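Local coordinates for protein cycloalternan-forming enzyme (Listeria monocytogenes serovar 1/2a, PDB 5F7U) that is a multidomain member of glycoside hydrolase family 31, with a TIM-barrel domain, a C-terminal beta domain and a family 6 carbohydrate-binding module, at residues Glu643-Pro656 with Tyr740-Glu754. The protein carries 1 engineered substitution. Residues are numbered along the deposited sequence; the frame is centred on the assembly and turned at random.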
ATOM      1  N   GLU A 643      -2.687  21.516 -13.238  1.00 15.87           N
ATOM      2  CA  GLU A 643      -3.832  20.787 -12.680  1.00 16.03           C
ATOM      3  C   GLU A 643      -3.395  19.439 -12.115  1.00 15.00           C
ATOM      4  O   GLU A 643      -3.683  19.118 -10.962  1.00 14.43           O
ATOM      5  CB  GLU A 643      -4.897  20.571 -13.764  1.00 17.01           C
ATOM      6  CG  GLU A 643      -6.147  19.872 -13.224  1.00 17.87           C
ATOM      7  CD  GLU A 643      -7.078  19.382 -14.315  1.00 19.29           C
ATOM      8  OE1 GLU A 643      -8.168  18.884 -13.968  1.00 19.00           O
ATOM      9  OE2 GLU A 643      -6.734  19.502 -15.516  1.00 19.94           O
ATOM     10  N   LEU A 644      -2.696  18.638 -12.921  1.00 14.61           N
ATOM     11  CA  LEU A 644      -2.223  17.337 -12.417  1.00 13.90           C
ATOM     12  C   LEU A 644      -1.299  17.528 -11.216  1.00 13.66           C
ATOM     13  O   LEU A 644      -1.413  16.796 -10.225  1.00 13.67           O
ATOM     14  CB  LEU A 644      -1.507  16.517 -13.505  1.00 13.76           C
ATOM     15  CG  LEU A 644      -0.896  15.181 -13.026  1.00 13.22           C
ATOM     16  CD1 LEU A 644      -1.925  14.202 -12.426  1.00 13.02           C
ATOM     17  CD2 LEU A 644      -0.184  14.492 -14.171  1.00 13.44           C
ATOM     18  N   TYR A 645      -0.380  18.488 -11.320  1.00 13.92           N
ATOM     19  CA  TYR A 645       0.578  18.699 -10.246  1.00 13.66           C
ATOM     20  C   TYR A 645      -0.166  19.004  -8.928  1.00 13.60           C
ATOM     21  O   TYR A 645       0.180  18.448  -7.885  1.00 13.39           O
ATOM     22  CB  TYR A 645       1.583  19.794 -10.602  1.00 13.88           C
ATOM     23  CG  TYR A 645       2.740  19.827  -9.625  1.00 13.65           C
ATOM     24  CD1 TYR A 645       3.840  18.983  -9.802  1.00 13.56           C
ATOM     25  CD2 TYR A 645       2.715  20.678  -8.503  1.00 13.70           C
ATOM     26  CE1 TYR A 645       4.891  18.992  -8.911  1.00 13.61           C
ATOM     27  CE2 TYR A 645       3.767  20.682  -7.599  1.00 13.77           C
ATOM     28  CZ  TYR A 645       4.844  19.833  -7.809  1.00 13.75           C
ATOM     29  OH  TYR A 645       5.902  19.829  -6.928  1.00 13.75           O
ATOM     30  N   LYS A 646      -1.182  19.864  -8.998  1.00 13.89           N
ATOM     31  CA  LYS A 646      -1.949  20.273  -7.811  1.00 14.17           C
ATOM     32  C   LYS A 646      -2.772  19.117  -7.239  1.00 13.96           C
ATOM     33  O   LYS A 646      -2.821  18.918  -6.011  1.00 13.94           O
ATOM     34  CB  LYS A 646      -2.858  21.476  -8.141  1.00 14.55           C
ATOM     35  CG  LYS A 646      -2.105  22.786  -8.267  1.00 15.23           C
ATOM     36  CD  LYS A 646      -3.105  23.907  -8.498  1.00 15.91           C
ATOM     37  CE  LYS A 646      -2.460  25.289  -8.412  1.00 16.48           C
ATOM     38  NZ  LYS A 646      -3.559  26.290  -8.580  1.00 17.54           N
ATOM     39  N   ARG A 647      -3.395  18.333  -8.124  1.00 13.85           N
ATOM     40  CA  ARG A 647      -4.199  17.175  -7.694  1.00 13.50           C
ATOM     41  C   ARG A 647      -3.341  16.113  -7.035  1.00 13.33           C
ATOM     42  O   ARG A 647      -3.724  15.556  -5.997  1.00 13.13           O
ATOM     43  CB  ARG A 647      -4.990  16.574  -8.869  1.00 13.41           C
ATOM     44  CG  ARG A 647      -6.052  17.488  -9.468  1.00 13.65           C
ATOM     45  CD  ARG A 647      -7.076  17.917  -8.416  1.00 13.85           C
ATOM     46  NE  ARG A 647      -8.302  18.474  -8.981  1.00 14.09           N
ATOM     47  CZ  ARG A 647      -9.229  19.095  -8.267  1.00 14.49           C
ATOM     48  NH1 ARG A 647      -9.097  19.195  -6.939  1.00 14.45           N
ATOM     49  NH2 ARG A 647     -10.300  19.576  -8.875  1.00 14.74           N
ATOM     50  N   ALA A 648      -2.178  15.855  -7.631  1.00 13.21           N
ATOM     51  CA  ALA A 648      -1.228  14.877  -7.132  1.00 13.37           C
ATOM     52  C   ALA A 648      -0.629  15.329  -5.797  1.00 13.65           C
ATOM     53  O   ALA A 648      -0.511  14.518  -4.880  1.00 13.61           O
ATOM     54  CB  ALA A 648      -0.133  14.652  -8.158  1.00 13.65           C
ATOM     55  N   THR A 649      -0.280  16.612  -5.700  1.00 14.01           N
ATOM     56  CA  THR A 649       0.243  17.198  -4.462  1.00 14.55           C
ATOM     57  C   THR A 649      -0.700  16.932  -3.293  1.00 14.37           C
ATOM     58  O   THR A 649      -0.256  16.469  -2.241  1.00 13.96           O
ATOM     59  CB  THR A 649       0.434  18.714  -4.613  1.00 15.49           C
ATOM     60  OG1 THR A 649       1.489  18.970  -5.534  1.00 15.89           O
ATOM     61  CG2 THR A 649       0.731  19.394  -3.272  1.00 16.20           C
ATOM     62  N   ALA A 650      -1.986  17.216  -3.486  1.00 14.58           N
ATOM     63  CA  ALA A 650      -2.976  17.096  -2.419  1.00 14.74           C
ATOM     64  C   ALA A 650      -3.079  15.640  -1.949  1.00 14.60           C
ATOM     65  O   ALA A 650      -3.073  15.361  -0.740  1.00 14.22           O
ATOM     66  CB  ALA A 650      -4.329  17.580  -2.909  1.00 15.08           C
ATOM     67  N   MET A 651      -3.183  14.721  -2.907  1.00 14.54           N
ATOM     68  CA  MET A 651      -3.267  13.303  -2.556  1.00 14.68           C
ATOM     69  C   MET A 651      -1.966  12.858  -1.855  1.00 14.23           C
ATOM     70  O   MET A 651      -2.028  12.183  -0.835  1.00 14.14           O
ATOM     71  CB  MET A 651      -3.602  12.441  -3.772  1.00 15.43           C
ATOM     72  CG  MET A 651      -3.670  10.937  -3.477  1.00 15.93           C
ATOM     73  SD  MET A 651      -2.036  10.170  -3.606  1.00 18.08           S
ATOM     74  CE  MET A 651      -2.349   8.578  -2.864  1.00 18.14           C
ATOM     75  N   ALA A 652      -0.815  13.268  -2.394  1.00 13.53           N
ATOM     76  CA  ALA A 652       0.486  12.824  -1.873  1.00 13.10           C
ATOM     77  C   ALA A 652       0.697  13.254  -0.430  1.00 13.07           C
ATOM     78  O   ALA A 652       1.256  12.493   0.387  1.00 13.12           O
ATOM     79  CB  ALA A 652       1.628  13.341  -2.750  1.00 13.03           C
ATOM     80  N   ALA A 653       0.234  14.464  -0.107  1.00 12.82           N
ATOM     81  CA  ALA A 653       0.350  14.995   1.252  1.00 13.08           C
ATOM     82  C   ALA A 653      -0.529  14.194   2.222  1.00 13.12           C
ATOM     83  O   ALA A 653      -0.263  14.185   3.423  1.00 13.14           O
ATOM     84  CB  ALA A 653      -0.029  16.472   1.273  1.00 13.41           C
ATOM     85  N   PHE A 654      -1.532  13.494   1.683  1.00 12.98           N
ATOM     86  CA  PHE A 654      -2.421  12.608   2.463  1.00 13.12           C
ATOM     87  C   PHE A 654      -2.207  11.133   2.121  1.00 12.90           C
ATOM     88  O   PHE A 654      -3.176  10.344   2.096  1.00 13.49           O
ATOM     89  CB  PHE A 654      -3.909  13.009   2.282  1.00 13.25           C
ATOM     90  CG  PHE A 654      -4.308  14.213   3.086  1.00 13.57           C
ATOM     91  CD1 PHE A 654      -4.010  15.498   2.633  1.00 13.71           C
ATOM     92  CD2 PHE A 654      -4.942  14.067   4.344  1.00 13.83           C
ATOM     93  CE1 PHE A 654      -4.360  16.628   3.380  1.00 14.29           C
ATOM     94  CE2 PHE A 654      -5.305  15.191   5.088  1.00 14.22           C
ATOM     95  CZ  PHE A 654      -5.008  16.474   4.606  1.00 14.42           C
ATOM     96  N   ALA A 655      -0.950  10.773   1.817  1.00 12.85           N
ATOM     97  CA  ALA A 655      -0.605   9.372   1.573  1.00 12.66           C
ATOM     98  C   ALA A 655       0.500   8.953   2.545  1.00 12.54           C
ATOM     99  O   ALA A 655       1.032   9.812   3.266  1.00 12.73           O
ATOM    100  CB  ALA A 655      -0.206   9.159   0.110  1.00 13.17           C
ATOM    101  N   PRO A 656       0.800   7.632   2.650  1.00 12.17           N
ATOM    102  CA  PRO A 656       1.729   7.211   3.716  1.00 12.17           C
ATOM    103  C   PRO A 656       3.108   7.878   3.616  1.00 12.40           C
ATOM    104  O   PRO A 656       3.617   8.353   4.630  1.00 12.77           O
ATOM    105  CB  PRO A 656       1.835   5.690   3.505  1.00 11.62           C
ATOM    106  CG  PRO A 656       0.507   5.325   2.894  1.00 11.74           C
ATOM    107  CD  PRO A 656       0.230   6.465   1.938  1.00 11.76           C
ATOM    108  N   TYR A 740     -10.163   6.865   0.065  1.00 11.47           N
ATOM    109  CA  TYR A 740      -9.592   5.903   1.003  1.00 11.39           C
ATOM    110  C   TYR A 740      -9.617   6.436   2.409  1.00 11.40           C
ATOM    111  O   TYR A 740      -9.866   7.636   2.634  1.00 11.53           O
ATOM    112  CB  TYR A 740      -8.137   5.580   0.615  1.00 11.34           C
ATOM    113  CG  TYR A 740      -7.237   6.775   0.422  1.00 11.69           C
ATOM    114  CD1 TYR A 740      -6.560   7.372   1.509  1.00 11.86           C
ATOM    115  CD2 TYR A 740      -7.033   7.313  -0.866  1.00 11.91           C
ATOM    116  CE1 TYR A 740      -5.704   8.469   1.310  1.00 12.33           C
ATOM    117  CE2 TYR A 740      -6.179   8.405  -1.067  1.00 12.17           C
ATOM    118  CZ  TYR A 740      -5.522   8.970   0.023  1.00 12.35           C
ATOM    119  OH  TYR A 740      -4.667  10.048  -0.186  1.00 12.73           O
ATOM    120  N   MET A 741      -9.360   5.552   3.367  1.00 11.74           N
ATOM    121  CA  MET A 741      -9.190   5.979   4.757  1.00 12.22           C
ATOM    122  C   MET A 741      -7.712   6.222   5.001  1.00 12.28           C
ATOM    123  O   MET A 741      -6.856   5.493   4.473  1.00 12.31           O
ATOM    124  CB  MET A 741      -9.690   4.918   5.742  1.00 12.90           C
ATOM    125  CG  MET A 741     -11.190   4.625   5.673  1.00 13.36           C
ATOM    126  SD  MET A 741     -12.236   6.061   5.991  1.00 14.90           S
ATOM    127  CE  MET A 741     -11.814   6.491   7.681  1.00 14.74           C
ATOM    128  N   PHE A 742      -7.413   7.241   5.797  1.00 12.05           N
ATOM    129  CA  PHE A 742      -6.030   7.602   6.102  1.00 12.39           C
ATOM    130  C   PHE A 742      -5.916   7.718   7.610  1.00 12.88           C
ATOM    131  O   PHE A 742      -6.612   8.539   8.222  1.00 13.00           O
ATOM    132  CB  PHE A 742      -5.671   8.921   5.394  1.00 12.37           C
ATOM    133  CG  PHE A 742      -4.225   9.308   5.500  1.00 12.63           C
ATOM    134  CD1 PHE A 742      -3.210   8.423   5.126  1.00 12.67           C
ATOM    135  CD2 PHE A 742      -3.882  10.589   5.937  1.00 12.86           C
ATOM    136  CE1 PHE A 742      -1.874   8.794   5.216  1.00 12.95           C
ATOM    137  CE2 PHE A 742      -2.542  10.969   6.011  1.00 13.37           C
ATOM    138  CZ  PHE A 742      -1.545  10.079   5.645  1.00 13.23           C
ATOM    139  N   GLY A 743      -5.075   6.867   8.213  1.00 13.37           N
ATOM    140  CA  GLY A 743      -5.141   6.626   9.683  1.00 14.46           C
ATOM    141  C   GLY A 743      -6.508   6.033  10.028  1.00 15.43           C
ATOM    142  O   GLY A 743      -7.185   5.512   9.147  1.00 14.67           O
ATOM    143  N   ASP A 744      -6.931   6.130  11.289  1.00 16.61           N
ATOM    144  CA  ASP A 744      -8.222   5.523  11.689  1.00 18.07           C
ATOM    145  C   ASP A 744      -9.402   6.377  11.284  1.00 17.94           C
ATOM    146  O   ASP A 744     -10.504   5.855  11.136  1.00 18.33           O
ATOM    147  CB  ASP A 744      -8.331   5.370  13.222  1.00 20.79           C
ATOM    148  CG  ASP A 744      -7.227   4.508  13.839  1.00 23.43           C
ATOM    149  OD1 ASP A 744      -6.833   3.492  13.242  1.00 25.01           O
ATOM    150  OD2 ASP A 744      -6.774   4.845  14.967  1.00 26.73           O
ATOM    151  N   ASP A 745      -9.181   7.690  11.162  1.00 17.72           N
ATOM    152  CA  ASP A 745     -10.282   8.658  11.240  1.00 18.43           C
ATOM    153  C   ASP A 745     -10.595   9.501  10.022  1.00 17.24           C
ATOM    154  O   ASP A 745     -11.665  10.118   9.991  1.00 17.73           O
ATOM    155  CB  ASP A 745     -10.036   9.617  12.388  1.00 20.10           C
ATOM    156  CG  ASP A 745      -9.868   8.905  13.682  1.00 22.20           C
ATOM    157  OD1 ASP A 745     -10.791   8.171  14.064  1.00 22.13           O
ATOM    158  OD2 ASP A 745      -8.792   9.078  14.299  1.00 24.89           O
ATOM    159  N   LEU A 746      -9.684   9.561   9.051  1.00 15.33           N
ATOM    160  CA  LEU A 746      -9.838  10.524   7.956  1.00 14.21           C
ATOM    161  C   LEU A 746     -10.226   9.806   6.701  1.00 13.86           C
ATOM    162  O   LEU A 746      -9.601   8.807   6.341  1.00 13.67           O
ATOM    163  CB  LEU A 746      -8.566  11.338   7.710  1.00 13.90           C
ATOM    164  CG  LEU A 746      -8.077  12.240   8.856  1.00 14.03           C
ATOM    165  CD1 LEU A 746      -6.752  12.900   8.455  1.00 13.93           C
ATOM    166  CD2 LEU A 746      -9.141  13.271   9.240  1.00 14.16           C
ATOM    167  N   LEU A 747     -11.297  10.299   6.076  1.00 13.32           N
ATOM    168  CA  LEU A 747     -11.689   9.812   4.762  1.00 12.94           C
ATOM    169  C   LEU A 747     -11.188  10.828   3.742  1.00 12.61           C
ATOM    170  O   LEU A 747     -11.573  12.023   3.778  1.00 13.09           O
ATOM    171  CB  LEU A 747     -13.207   9.604   4.684  1.00 12.72           C
ATOM    172  CG  LEU A 747     -13.800   8.859   3.463  1.00 12.79           C
ATOM    173  CD1 LEU A 747     -15.245   8.489   3.777  1.00 12.99           C
ATOM    174  CD2 LEU A 747     -13.743   9.656   2.156  1.00 13.16           C
ATOM    175  N   VAL A 748     -10.319  10.372   2.835  1.00 12.04           N
ATOM    176  CA  VAL A 748      -9.704  11.278   1.853  1.00 11.90           C
ATOM    177  C   VAL A 748     -10.225  10.927   0.464  1.00 11.93           C
ATOM    178  O   VAL A 748     -10.200   9.765   0.077  1.00 11.73           O
ATOM    179  CB  VAL A 748      -8.151  11.147   1.847  1.00 11.80           C
ATOM    180  CG1 VAL A 748      -7.519  12.056   0.800  1.00 11.86           C
ATOM    181  CG2 VAL A 748      -7.582  11.447   3.224  1.00 11.84           C
ATOM    182  N   ALA A 749     -10.618  11.942  -0.315  1.00 12.45           N
ATOM    183  CA  ALA A 749     -11.159  11.710  -1.643  1.00 13.09           C
ATOM    184  C   ALA A 749     -10.437  12.532  -2.712  1.00 13.39           C
ATOM    185  O   ALA A 749     -10.897  13.602  -3.089  1.00 13.89           O
ATOM    186  CB  ALA A 749     -12.668  11.970  -1.634  1.00 13.17           C
ATOM    187  N   PRO A 750      -9.278  12.032  -3.208  1.00 13.61           N
ATOM    188  CA  PRO A 750      -8.558  12.870  -4.167  1.00 13.60           C
ATOM    189  C   PRO A 750      -9.281  12.928  -5.510  1.00 13.64           C
ATOM    190  O   PRO A 750     -10.093  12.050  -5.818  1.00 13.73           O
ATOM    191  CB  PRO A 750      -7.208  12.173  -4.297  1.00 13.87           C
ATOM    192  CG  PRO A 750      -7.501  10.748  -4.043  1.00 13.91           C
ATOM    193  CD  PRO A 750      -8.581  10.751  -2.969  1.00 13.49           C
ATOM    194  N   ILE A 751      -9.027  13.990  -6.263  1.00 13.47           N
ATOM    195  CA  ILE A 751      -9.620  14.134  -7.588  1.00 13.55           C
ATOM    196  C   ILE A 751      -8.579  13.597  -8.563  1.00 13.77           C
ATOM    197  O   ILE A 751      -7.513  14.219  -8.757  1.00 14.02           O
ATOM    198  CB  ILE A 751      -9.996  15.606  -7.912  1.00 13.85           C
ATOM    199  CG1 ILE A 751     -11.252  16.057  -7.153  1.00 14.29           C
ATOM    200  CG2 ILE A 751     -10.352  15.745  -9.394  1.00 14.09           C
ATOM    201  CD1 ILE A 751     -11.093  16.316  -5.671  1.00 14.59           C
ATOM    202  N   VAL A 752      -8.874  12.439  -9.160  1.00 13.65           N
ATOM    203  CA  VAL A 752      -7.891  11.763 -10.028  1.00 13.67           C
ATOM    204  C   VAL A 752      -8.360  11.723 -11.481  1.00 14.36           C
ATOM    205  O   VAL A 752      -7.830  10.957 -12.298  1.00 14.31           O
ATOM    206  CB  VAL A 752      -7.552  10.335  -9.535  1.00 13.46           C
ATOM    207  CG1 VAL A 752      -6.972  10.392  -8.121  1.00 13.24           C
ATOM    208  CG2 VAL A 752      -8.796   9.454  -9.570  1.00 13.61           C
ATOM    209  N   GLN A 753      -9.342  12.561 -11.794  1.00 15.23           N
ATOM    210  CA  GLN A 753      -9.849  12.689 -13.167  1.00 16.28           C
ATOM    211  C   GLN A 753      -9.588  14.080 -13.691  1.00 16.63           C
ATOM    212  O   GLN A 753      -9.861  15.068 -13.018  1.00 16.51           O
ATOM    213  CB  GLN A 753     -11.347  12.409 -13.219  1.00 16.90           C
ATOM    214  CG  GLN A 753     -11.721  11.001 -12.774  1.00 17.68           C
ATOM    215  CD  GLN A 753     -13.216  10.800 -12.706  1.00 18.94           C
ATOM    216  OE1 GLN A 753     -13.961  11.351 -13.523  1.00 20.81           O
ATOM    217  NE2 GLN A 753     -13.678  10.022 -11.725  1.00 18.94           N
ATOM    218  N   GLU A 754      -9.022  14.128 -14.892  1.00 17.24           N
ATOM    219  CA  GLU A 754      -8.720  15.377 -15.581  1.00 18.71           C
ATOM    220  C   GLU A 754      -9.994  16.197 -15.820  1.00 18.65           C
ATOM    221  O   GLU A 754     -11.014  15.662 -16.271  1.00 18.10           O
ATOM    222  CB  GLU A 754      -8.033  15.054 -16.896  1.00 20.66           C
ATOM    223  CG  GLU A 754      -7.351  16.234 -17.589  1.00 24.31           C
ATOM    224  CD  GLU A 754      -6.707  15.836 -18.917  1.00 27.10           C
ATOM    225  OE1 GLU A 754      -6.399  14.647 -19.134  1.00 29.20           O
ATOM    226  OE2 GLU A 754      -6.521  16.707 -19.785  1.00 31.04           O
TER
HETATM  227  O   HOH W   1      -8.647  17.404 -11.725  1.00 19.19           O
HETATM  228  O   HOH W   2      -6.536  15.454  -5.383  1.00 14.54           O
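Arg647 crosses Ile751 obliquely, its CB, CG and CD passing the isoleucine carbonyl, with CB 3.5 Å from Ile751 O. A bend at chi2 (-58°) then lays the guanidinium across the isoleucine: NE is 3.4 Å from Ile751 CG2, Ile751 CB lies over one face of the group near its rim, and NH1 is 3.7 Å from Ile751 CD1. The polar tip is held separately, NH2 by Gln756 O and NE by a water that also contacts Gln753 O and Glu643 OE1, which itself accepts from Gly755 N. A second water joins Arg647 O to Ile751 N. One turn on, Met651 CB packs 3.7 Å from Pro750 CB, the two side chains running side by side. Further along, Tyr740 OH donates to Phe654 O (2.7 Å) from well above the carbonyl plane (59° out of it). That same oxygen sits 3.5 Å above the centre of the Phe742 ring, while Phe654 CD2 touches Val748 CG2 at 3.9 Å. Helix 642-653 thus packs mainly on residues 750-751 after the hairpin, and residues 654-656, leading into the last barrel strand, on the hairpin itself: a buried TIM-barrel/C-terminal beta-domain interface of family 31 glycoside hydrolases.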